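Local coordinates for D-3-phosphoglycerate dehydrogenase-related protein (PDB 4S1V) that probably catalyses the NAD-dependent oxidation of D-3-phosphoglycerate, as a member of the D-isomer-specific 2-hydroxyacid dehydrogenase family, at residues I60-L65 with V86-R91; I54-P59 with S81-V86; R44-E49 with H67-K72. All blocks are in the same frame, centred on the assembly; numbering follows the deposited sequence. Where two conformers were deposited one is given.

The three contacts belong to one parallel α/β domain and follow its strands 50-53 and 73-76 from end to end. Interaction 3 joins the turns that enter these strands, interaction 2 joins the loops that leave them, and interaction 1 packs the helices that follow those loops. All three are partly buried, but their chemistry differs. Interaction 1 is apolar beneath an exposed acid-base pair, interaction 2 is a polar cluster around a buried histidine near the second domain, and interaction 3 rests largely on backbone carbonyls at the N-terminal ends of the strands. Interactions 1 and 2 touch through a probable hydrogen bond, Ile60 N to His83 O; interactions 2 and 3 stand about 17 Å apart between centres.

Interaction 1: I60-L65 with V86-R91; sequences ITENLL and VPLCER
Glu62 OE2 is shared by two groups, Arg91 and the hydroxyl of Tyr92, which lies just beyond 86-91: it is hydrogen-bonded to the tyrosine, and it faces Arg91 NH1 in a long salt bridge of 4.0 Å. The oxygen lies well out of the guanidinium plane, with the carboxylate and guanidinium planes 48° apart, so the arginine contributes charge attraction and points no N-H at it. Both side chains are exposed, and solvent would probably weaken the attraction.

The aliphatic part of Glu62 also takes part. Its chain runs at about a right angle to that of Leu88, bringing Glu62 CB to 3.8 Å from Leu88 CD2, while the other branch, Leu88 CD1, lies 4.0 Å from Glu62 CD. Leu88 has CG anti to its backbone N (chi1 -170°), and from that CG the two methyls fork, CD1 against the carboxylate end and CD2 against Glu62 CB and Leu65.

Helices 62-66 and 86-91 are successive crossover helices of a β-α-β-α-β unit, lying on the same face of a flavodoxin-like parallel sheet. Between the helices Leu65 reaches both Leu88 and Cys89: its CD1 meets Leu88 CD2 at 3.9 Å, and its CD2 meets Cys89 SG at 3.9 Å. The small cysteine lets the leucine come right up to the helix backbone, with both Leu65 methyls near Cys89 CA. Deeper still, Ile60 CG2 approaches the same sulfur at 4.1 Å, and both Ile60 and Cys89 rest on Ile74 of strand 73-76, where apolar groups suit the buried floor.

Thr61, at the N-cap of helix 62-66, accepts a weak 3.4 Å hydrogen bond from Leu64 N on OG1, which also pairs with Glu38 of helix 38-45.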
loop_
_atom_site.group_PDB
_atom_site.type_symbol
_atom_site.label_atom_id
_atom_site.label_comp_id
_atom_site.label_asym_id
_atom_site.label_seq_id
_atom_site.Cartn_x
_atom_site.Cartn_y
_atom_site.Cartn_z
ATOM N N ILE C 60 3.863 -41.204 -2.038
ATOM C CA ILE C 60 4.534 -42.419 -2.484
ATOM C C ILE C 60 3.625 -43.132 -3.482
ATOM O O ILE C 60 2.588 -43.680 -3.106
ATOM C CB ILE C 60 4.884 -43.359 -1.303
ATOM C CG1 ILE C 60 5.763 -42.638 -0.265
ATOM C CG2 ILE C 60 5.565 -44.624 -1.809
ATOM C CD1 ILE C 60 7.057 -42.058 -0.810
ATOM N N THR C 61 4.003 -43.095 -4.754
ATOM C CA THR C 61 3.191 -43.692 -5.815
ATOM C C THR C 61 3.747 -45.053 -6.232
ATOM O O THR C 61 4.850 -45.419 -5.835
ATOM C CB THR C 61 3.121 -42.783 -7.057
ATOM O OG1 THR C 61 4.443 -42.540 -7.545
ATOM C CG2 THR C 61 2.420 -41.453 -6.743
ATOM N N GLU C 62 2.980 -45.794 -7.030
ATOM C CA GLU C 62 3.465 -47.055 -7.589
ATOM C C GLU C 62 4.679 -46.815 -8.487
ATOM O O GLU C 62 5.633 -47.597 -8.478
ATOM C CB GLU C 62 2.361 -47.795 -8.345
ATOM C CG GLU C 62 2.776 -49.192 -8.777
ATOM C CD GLU C 62 1.608 -50.121 -9.049
ATOM O OE1 GLU C 62 0.497 -49.635 -9.347
ATOM O OE2 GLU C 62 1.808 -51.349 -8.967
ATOM N N ASN C 63 4.637 -45.721 -9.242
ATOM C CA ASN C 63 5.763 -45.293 -10.065
ATOM C C ASN C 63 7.074 -45.214 -9.271
ATOM O O ASN C 63 8.102 -45.717 -9.720
ATOM C CB ASN C 63 5.443 -43.953 -10.734
ATOM C CG ASN C 63 6.515 -43.511 -11.717
ATOM O OD1 ASN C 63 7.069 -44.319 -12.462
ATOM N ND2 ASN C 63 6.804 -42.218 -11.725
ATOM N N LEU C 64 7.036 -44.595 -8.091
ATOM C CA LEU C 64 8.213 -44.550 -7.224
ATOM C C LEU C 64 8.628 -45.954 -6.779
ATOM O O LEU C 64 9.785 -46.336 -6.923
ATOM C CB LEU C 64 7.973 -43.654 -5.996
ATOM C CG LEU C 64 7.988 -42.123 -6.105
ATOM C CD1 LEU C 64 8.096 -41.505 -4.715
ATOM C CD2 LEU C 64 9.127 -41.633 -6.990
ATOM N N LEU C 65 7.671 -46.714 -6.256
ATOM C CA LEU C 65 7.925 -48.059 -5.745
ATOM C C LEU C 65 8.414 -49.019 -6.832
ATOM O O LEU C 65 9.257 -49.881 -6.574
ATOM C CB LEU C 65 6.661 -48.613 -5.078
ATOM C CG LEU C 65 6.156 -47.885 -3.825
ATOM C CD1 LEU C 65 4.657 -48.080 -3.657
ATOM C CD2 LEU C 65 6.899 -48.349 -2.579
ATOM N N VAL C 86 -0.056 -48.288 2.122
ATOM C CA VAL C 86 0.758 -49.290 2.830
ATOM C C VAL C 86 0.648 -50.699 2.221
ATOM O O VAL C 86 1.674 -51.359 2.039
ATOM C CB VAL C 86 0.499 -49.277 4.355
ATOM C CG1 VAL C 86 1.295 -50.362 5.069
ATOM C CG2 VAL C 86 0.847 -47.912 4.923
ATOM N N PRO C 87 -0.582 -51.161 1.896
ATOM C CA PRO C 87 -0.654 -52.426 1.163
ATOM C C PRO C 87 0.222 -52.433 -0.100
ATOM O O PRO C 87 0.945 -53.404 -0.331
ATOM C CB PRO C 87 -2.140 -52.537 0.818
ATOM C CG PRO C 87 -2.814 -51.871 1.975
ATOM C CD PRO C 87 -1.921 -50.707 2.322
ATOM N N LEU C 88 0.188 -51.345 -0.877
ATOM C CA LEU C 88 0.955 -51.254 -2.126
ATOM C C LEU C 88 2.465 -51.267 -1.879
ATOM O O LEU C 88 3.207 -51.914 -2.617
ATOM C CB LEU C 88 0.550 -50.012 -2.946
ATOM C CG LEU C 88 1.054 -49.857 -4.391
ATOM C CD1 LEU C 88 0.267 -50.714 -5.381
ATOM C CD2 LEU C 88 0.991 -48.401 -4.821
ATOM N N CYS C 89 2.915 -50.548 -0.851
ATOM C CA CYS C 89 4.331 -50.532 -0.478
ATOM C C CYS C 89 4.872 -51.940 -0.194
ATOM O O CYS C 89 5.944 -52.307 -0.668
ATOM C CB CYS C 89 4.552 -49.639 0.747
ATOM S SG CYS C 89 4.531 -47.861 0.422
ATOM N N GLU C 90 4.114 -52.715 0.575
ATOM C CA GLU C 90 4.531 -54.054 1.001
ATOM C C GLU C 90 4.528 -55.024 -0.171
ATOM O O GLU C 90 5.404 -55.881 -0.277
ATOM C CB GLU C 90 3.633 -54.549 2.136
ATOM C CG GLU C 90 3.697 -53.650 3.363
ATOM C CD GLU C 90 2.718 -54.035 4.455
ATOM O OE1 GLU C 90 1.501 -54.173 4.171
ATOM O OE2 GLU C 90 3.172 -54.176 5.611
ATOM N N ARG C 91 3.557 -54.849 -1.069
ATOM C CA ARG C 91 3.497 -55.598 -2.321
ATOM C C ARG C 91 4.786 -55.436 -3.144
ATOM O O ARG C 91 5.149 -56.329 -3.907
ATOM C CB ARG C 91 2.255 -55.180 -3.115
ATOM C CG ARG C 91 1.936 -56.027 -4.341
ATOM C CD ARG C 91 2.603 -55.459 -5.584
ATOM N NE ARG C 91 2.167 -56.145 -6.793
ATOM C CZ ARG C 91 1.148 -55.758 -7.554
ATOM N NH1 ARG C 91 0.437 -54.676 -7.243
ATOM N NH2 ARG C 91 0.839 -56.461 -8.632
#

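Interaction 2: I54-P59 with S81-V86; sequences IRERTP and SNHIDV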
loop_
_atom_site.group_PDB
_atom_site.type_symbol
_atom_site.label_atom_id
_atom_site.label_comp_id
_atom_site.label_asym_id
_atom_site.label_seq_id
_atom_site.Cartn_x
_atom_site.Cartn_y
_atom_site.Cartn_z
ATOM N N ILE C 54 8.622 -36.743 5.761
ATOM C CA ILE C 54 8.081 -35.693 6.611
ATOM C C ILE C 54 6.603 -35.504 6.288
ATOM O O ILE C 54 6.245 -34.874 5.292
ATOM C CB ILE C 54 8.860 -34.369 6.487
ATOM C CG1 ILE C 54 10.366 -34.615 6.689
ATOM C CG2 ILE C 54 8.307 -33.334 7.471
ATOM C CD1 ILE C 54 11.219 -33.361 6.695
ATOM N N ARG C 55 5.756 -36.071 7.150
ATOM C CA ARG C 55 4.304 -36.061 6.960
ATOM C C ARG C 55 3.940 -36.331 5.490
ATOM O O ARG C 55 4.410 -37.323 4.919
ATOM C CB ARG C 55 3.681 -34.763 7.500
ATOM C CG ARG C 55 3.894 -34.551 8.994
ATOM C CD ARG C 55 3.349 -35.702 9.835
ATOM N NE ARG C 55 1.901 -35.840 9.709
ATOM C CZ ARG C 55 1.289 -36.918 9.230
ATOM N NH1 ARG C 55 1.994 -37.968 8.844
ATOM N NH2 ARG C 55 -0.033 -36.946 9.139
ATOM N N GLU C 56 3.128 -35.463 4.880
ATOM C CA GLU C 56 2.599 -35.696 3.524
ATOM C C GLU C 56 3.280 -34.891 2.398
ATOM O O GLU C 56 2.695 -34.715 1.332
ATOM C CB GLU C 56 1.080 -35.424 3.476
ATOM C CG GLU C 56 0.287 -35.935 4.674
ATOM C CD GLU C 56 -1.191 -36.111 4.383
ATOM O OE1 GLU C 56 -1.579 -36.240 3.203
ATOM O OE2 GLU C 56 -1.979 -36.144 5.346
ATOM N N ARG C 57 4.500 -34.407 2.622
ATOM C CA ARG C 57 5.171 -33.532 1.636
ATOM C C ARG C 57 5.506 -34.212 0.297
ATOM O O ARG C 57 5.651 -33.538 -0.721
ATOM C CB ARG C 57 6.419 -32.904 2.247
ATOM C CG ARG C 57 6.095 -31.961 3.390
ATOM C CD ARG C 57 7.348 -31.486 4.095
ATOM N NE ARG C 57 7.007 -30.734 5.301
ATOM C CZ ARG C 57 7.873 -30.043 6.035
ATOM N NH1 ARG C 57 9.156 -29.983 5.695
ATOM N NH2 ARG C 57 7.444 -29.400 7.114
ATOM N N THR C 58 5.617 -35.538 0.303
ATOM C CA THR C 58 5.785 -36.309 -0.935
ATOM C C THR C 58 4.844 -37.516 -0.975
ATOM O O THR C 58 4.860 -38.345 -0.071
ATOM C CB THR C 58 7.249 -36.767 -1.116
ATOM O OG1 THR C 58 8.080 -35.624 -1.352
ATOM C CG2 THR C 58 7.398 -37.724 -2.308
ATOM N N PRO C 59 4.012 -37.620 -2.026
ATOM C CA PRO C 59 3.231 -38.849 -2.158
ATOM C C PRO C 59 4.128 -40.022 -2.581
ATOM O O PRO C 59 5.051 -39.842 -3.372
ATOM C CB PRO C 59 2.242 -38.515 -3.274
ATOM C CG PRO C 59 2.950 -37.484 -4.104
ATOM C CD PRO C 59 3.769 -36.675 -3.137
ATOM N N SER C 81 -1.058 -41.565 6.053
ATOM C CA SER C 81 -2.325 -40.997 5.591
ATOM C C SER C 81 -2.361 -40.966 4.072
ATOM O O SER C 81 -1.647 -41.729 3.416
ATOM C CB SER C 81 -2.568 -39.568 6.132
ATOM O OG SER C 81 -1.429 -38.744 6.006
ATOM N N ASN C 82 -3.189 -40.081 3.527
ATOM C CA ASN C 82 -3.477 -40.027 2.098
ATOM C C ASN C 82 -2.312 -40.092 1.102
ATOM O O ASN C 82 -2.506 -40.439 -0.052
ATOM C CB ASN C 82 -4.361 -38.800 1.817
ATOM C CG ASN C 82 -5.669 -38.837 2.591
ATOM O OD1 ASN C 82 -6.471 -39.761 2.438
ATOM N ND2 ASN C 82 -5.890 -37.835 3.429
ATOM N N HIS C 83 -1.107 -39.767 1.556
ATOM C CA HIS C 83 0.056 -39.658 0.674
ATOM C C HIS C 83 0.755 -40.980 0.442
ATOM O O HIS C 83 1.689 -41.051 -0.371
ATOM C CB HIS C 83 1.048 -38.666 1.268
ATOM C CG HIS C 83 1.726 -39.186 2.505
ATOM N ND1 HIS C 83 1.066 -39.372 3.664
ATOM C CD2 HIS C 83 3.033 -39.621 2.717
ATOM C CE1 HIS C 83 1.914 -39.878 4.580
ATOM N NE2 HIS C 83 3.118 -40.029 3.998
ATOM N N ILE C 84 0.325 -42.028 1.151
ATOM C CA ILE C 84 0.999 -43.330 1.116
ATOM C C ILE C 84 0.014 -44.514 1.186
ATOM O O ILE C 84 -0.989 -44.460 1.897
ATOM C CB ILE C 84 2.102 -43.426 2.209
ATOM C CG1 ILE C 84 3.033 -44.624 1.957
ATOM C CG2 ILE C 84 1.500 -43.447 3.610
ATOM C CD1 ILE C 84 4.246 -44.688 2.873
ATOM N N ASP C 85 0.308 -45.572 0.434
ATOM C CA ASP C 85 -0.569 -46.740 0.331
ATOM C C ASP C 85 0.167 -47.973 0.849
ATOM O O ASP C 85 0.916 -48.626 0.108
ATOM C CB ASP C 85 -1.000 -46.936 -1.130
ATOM C CG ASP C 85 -2.030 -48.051 -1.311
ATOM O OD1 ASP C 85 -2.054 -49.027 -0.524
ATOM O OD2 ASP C 85 -2.817 -47.951 -2.278
ATOM N N VAL C 86 -0.056 -48.288 2.122
ATOM C CA VAL C 86 0.758 -49.290 2.830
ATOM C C VAL C 86 0.648 -50.699 2.221
ATOM O O VAL C 86 1.674 -51.359 2.039
ATOM C CB VAL C 86 0.499 -49.277 4.355
ATOM C CG1 VAL C 86 1.295 -50.362 5.069
ATOM C CG2 VAL C 86 0.847 -47.912 4.923
HETATM O O HOH W 1 -4.407 -35.342 3.279
#
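Pro59 and His83 bring the two loops together, their CA atoms 4.3 Å apart. Residues 54-57 form a type II' turn, with Arg55 at a positive phi of 42°, and residues 81-84 form a type I turn. Where the loops meet, Pro59 CA makes a CA-H...O contact of 3.2 Å with His83 O, the carbonyl that also receives Ile60 N.

The buried His83 ring packs against residues 55-56. Glu56 CA lies over one face, 3.9 Å from the centroid, in a CH-pi contact. Arg55 O is above that same face, 3.1 Å from His83 NE2 but at a poor angle for a bond; instead Gln76 bonds to both, accepting from NE2 and donating to Arg55 O. At the ring edge, His83 ND1 gives a weak hydrogen bond to Ser81 OG (3.5 Å).

Ser81, with OG between its backbone N and carbonyl carbon (chi1 46°), donates to Glu56 OE2 at 2.7 Å, reaching it from above the carboxylate plane. The short serine side chain puts its hydroxyl close enough to bond to the carboxylate and, weakly, to the ring. Water bridges Glu56 OE1 (3.0 Å) to Asn82 ND2 (2.9 Å).

Glu56 also forms a salt bridge with Arg239, and Asn82 bonds to Leu212 O, both in the NAD-binding domain. Loops at the C-terminal ends of parallel strands, facing the cofactor domain, are typical of the interdomain cleft of this dehydrogenase family, where the active site probably lies.

Interaction 3: R44-E49 with H67-K72; sequences RLKPFE and HLPNLK
Lys72 and Glu49 supply the backbone bond of the contact: Lys72 N donates to Glu49 O at 2.8 Å and 165°, just before strands 50-53 and 73-76 begin. Beside it, Glu49 CA makes a CA-H...O contact of 3.4 Å with Asn70 O.

Two side chains bond to carbonyls of the opposite segment. Asn70 ND2 reaches Lys46 O at 3.1 Å from above the carbonyl plane, and a water links that oxygen to Asn70 N, so two donors satisfy it. Lys46 bonds in the other direction and has the length for it: bent at chi2 and chi4, its chain brings Lys46 NZ to 2.8 Å from His67 O.

The charged pair is long and probably weak. Glu49 and Lys72 lie side by side, pointing the same way, with Glu49 OE2 and Lys72 NZ 4.0 Å apart; Glu49 OE1 is held instead by Lys3 N.

The apolar contact is between Leu68 and Leu45: Leu68 CD2 touches Leu45 CB at 3.8 Å and the carbonyl carbon of the same residue, Leu45 C, at 3.5 Å.

Two helix-to-strand turns of type I, 45-48 and 68-71, thus meet at the N-terminal ends of neighbouring parallel strands 50-53 and 73-76, as the β-α-β topology of a flavodoxin-like domain requires.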
loop_
_atom_site.group_PDB
_atom_site.type_symbol
_atom_site.label_atom_id
_atom_site.label_comp_id
_atom_site.label_asym_id
_atom_site.label_seq_id
_atom_site.Cartn_x
_atom_site.Cartn_y
_atom_site.Cartn_z
ATOM N N ARG C 44 17.236 -39.710 -8.064
ATOM C CA ARG C 44 17.848 -39.243 -6.821
ATOM C C ARG C 44 17.881 -40.332 -5.734
ATOM O O ARG C 44 18.874 -40.467 -5.012
ATOM C CB ARG C 44 17.123 -37.982 -6.334
ATOM C CG ARG C 44 17.386 -37.571 -4.896
ATOM C CD ARG C 44 16.568 -36.343 -4.513
ATOM N NE ARG C 44 17.019 -35.136 -5.205
ATOM C CZ ARG C 44 16.504 -33.923 -5.025
ATOM N NH1 ARG C 44 15.507 -33.731 -4.166
ATOM N NH2 ARG C 44 16.991 -32.892 -5.705
ATOM N N LEU C 45 16.811 -41.120 -5.649
ATOM C CA LEU C 45 16.632 -42.073 -4.547
ATOM C C LEU C 45 17.113 -43.507 -4.813
ATOM O O LEU C 45 17.045 -44.355 -3.917
ATOM C CB LEU C 45 15.163 -42.085 -4.083
ATOM C CG LEU C 45 14.547 -40.756 -3.624
ATOM C CD1 LEU C 45 13.062 -40.913 -3.313
ATOM C CD2 LEU C 45 15.294 -40.170 -2.436
ATOM N N LYS C 46 17.599 -43.776 -6.028
ATOM C CA LYS C 46 18.034 -45.133 -6.394
ATOM C C LYS C 46 18.915 -45.844 -5.349
ATOM O O LYS C 46 18.584 -46.960 -4.948
ATOM C CB LYS C 46 18.681 -45.186 -7.785
ATOM C CG LYS C 46 17.675 -45.396 -8.901
ATOM C CD LYS C 46 18.188 -46.357 -9.956
ATOM C CE LYS C 46 17.214 -46.457 -11.127
ATOM N NZ LYS C 46 15.911 -47.105 -10.790
ATOM N N PRO C 47 20.013 -45.197 -4.888
ATOM C CA PRO C 47 20.940 -45.908 -3.992
ATOM C C PRO C 47 20.448 -46.077 -2.544
ATOM O O PRO C 47 21.153 -46.671 -1.723
ATOM C CB PRO C 47 22.185 -45.020 -4.012
ATOM C CG PRO C 47 21.648 -43.650 -4.226
ATOM C CD PRO C 47 20.477 -43.821 -5.159
ATOM N N PHE C 48 19.260 -45.566 -2.229
ATOM C CA PHE C 48 18.797 -45.561 -0.840
ATOM C C PHE C 48 18.006 -46.799 -0.442
ATOM O O PHE C 48 17.217 -47.331 -1.220
ATOM C CB PHE C 48 18.025 -44.281 -0.527
ATOM C CG PHE C 48 18.890 -43.055 -0.505
ATOM C CD1 PHE C 48 19.753 -42.818 0.558
ATOM C CD2 PHE C 48 18.857 -42.144 -1.556
ATOM C CE1 PHE C 48 20.555 -41.687 0.577
ATOM C CE2 PHE C 48 19.656 -41.014 -1.543
ATOM C CZ PHE C 48 20.505 -40.784 -0.479
ATOM N N GLU C 49 18.245 -47.241 0.789
ATOM C CA GLU C 49 17.609 -48.433 1.355
ATOM C C GLU C 49 16.459 -48.088 2.309
ATOM O O GLU C 49 15.574 -48.917 2.552
ATOM C CB GLU C 49 18.660 -49.291 2.076
ATOM C CG GLU C 49 19.760 -49.827 1.167
ATOM C CD GLU C 49 20.966 -50.344 1.933
ATOM O OE1 GLU C 49 21.772 -49.515 2.416
ATOM O OE2 GLU C 49 21.116 -51.582 2.041
ATOM N N HIS C 67 10.271 -48.300 -9.322
ATOM C CA HIS C 67 11.599 -47.934 -9.811
ATOM C C HIS C 67 12.640 -47.707 -8.755
ATOM O O HIS C 67 13.683 -47.088 -9.017
ATOM C CB HIS C 67 11.487 -46.735 -10.734
ATOM C CG HIS C 67 10.651 -47.004 -11.948
ATOM N ND1 HIS C 67 11.098 -47.750 -12.976
ATOM C CD2 HIS C 67 9.346 -46.634 -12.265
ATOM C CE1 HIS C 67 10.136 -47.843 -13.908
ATOM N NE2 HIS C 67 9.064 -47.157 -13.474
ATOM N N LEU C 68 12.373 -48.205 -7.552
ATOM C CA LEU C 68 13.323 -48.109 -6.449
ATOM C C LEU C 68 13.524 -49.483 -5.788
ATOM O O LEU C 68 13.021 -49.724 -4.681
ATOM C CB LEU C 68 12.876 -47.051 -5.432
ATOM C CG LEU C 68 12.863 -45.580 -5.880
ATOM C CD1 LEU C 68 12.214 -44.697 -4.826
ATOM C CD2 LEU C 68 14.263 -45.078 -6.208
ATOM N N PRO C 69 14.273 -50.385 -6.465
ATOM C CA PRO C 69 14.443 -51.777 -6.017
ATOM C C PRO C 69 15.317 -51.969 -4.769
ATOM O O PRO C 69 15.220 -53.009 -4.111
ATOM C CB PRO C 69 15.091 -52.455 -7.229
ATOM C CG PRO C 69 15.835 -51.361 -7.906
ATOM C CD PRO C 69 14.974 -50.144 -7.744
ATOM N N ASN C 70 16.169 -50.997 -4.451
ATOM C CA ASN C 70 16.983 -51.087 -3.233
ATOM C C ASN C 70 16.246 -50.633 -1.964
ATOM O O ASN C 70 16.733 -50.842 -0.855
ATOM C CB ASN C 70 18.298 -50.315 -3.383
ATOM C CG ASN C 70 19.105 -50.759 -4.587
ATOM O OD1 ASN C 70 19.175 -51.946 -4.907
ATOM N ND2 ASN C 70 19.728 -49.797 -5.261
ATOM N N LEU C 71 15.079 -50.014 -2.132
ATOM C CA LEU C 71 14.290 -49.537 -0.993
ATOM C C LEU C 71 13.707 -50.688 -0.173
ATOM O O LEU C 71 12.984 -51.530 -0.700
ATOM C CB LEU C 71 13.164 -48.606 -1.467
ATOM C CG LEU C 71 12.345 -47.868 -0.399
ATOM C CD1 LEU C 71 13.224 -46.993 0.487
ATOM C CD2 LEU C 71 11.229 -47.049 -1.035
ATOM N N LYS C 72 14.022 -50.711 1.122
ATOM C CA LYS C 72 13.509 -51.739 2.027
ATOM C C LYS C 72 12.538 -51.142 3.042
ATOM O O LYS C 72 11.569 -51.789 3.441
ATOM C CB LYS C 72 14.659 -52.462 2.746
ATOM C CG LYS C 72 15.692 -53.090 1.811
ATOM C CD LYS C 72 16.659 -54.030 2.533
ATOM C CE LYS C 72 17.743 -53.280 3.304
ATOM N NZ LYS C 72 18.750 -54.197 3.914
HETATM O O HOH W 2 16.266 -48.279 -5.183
#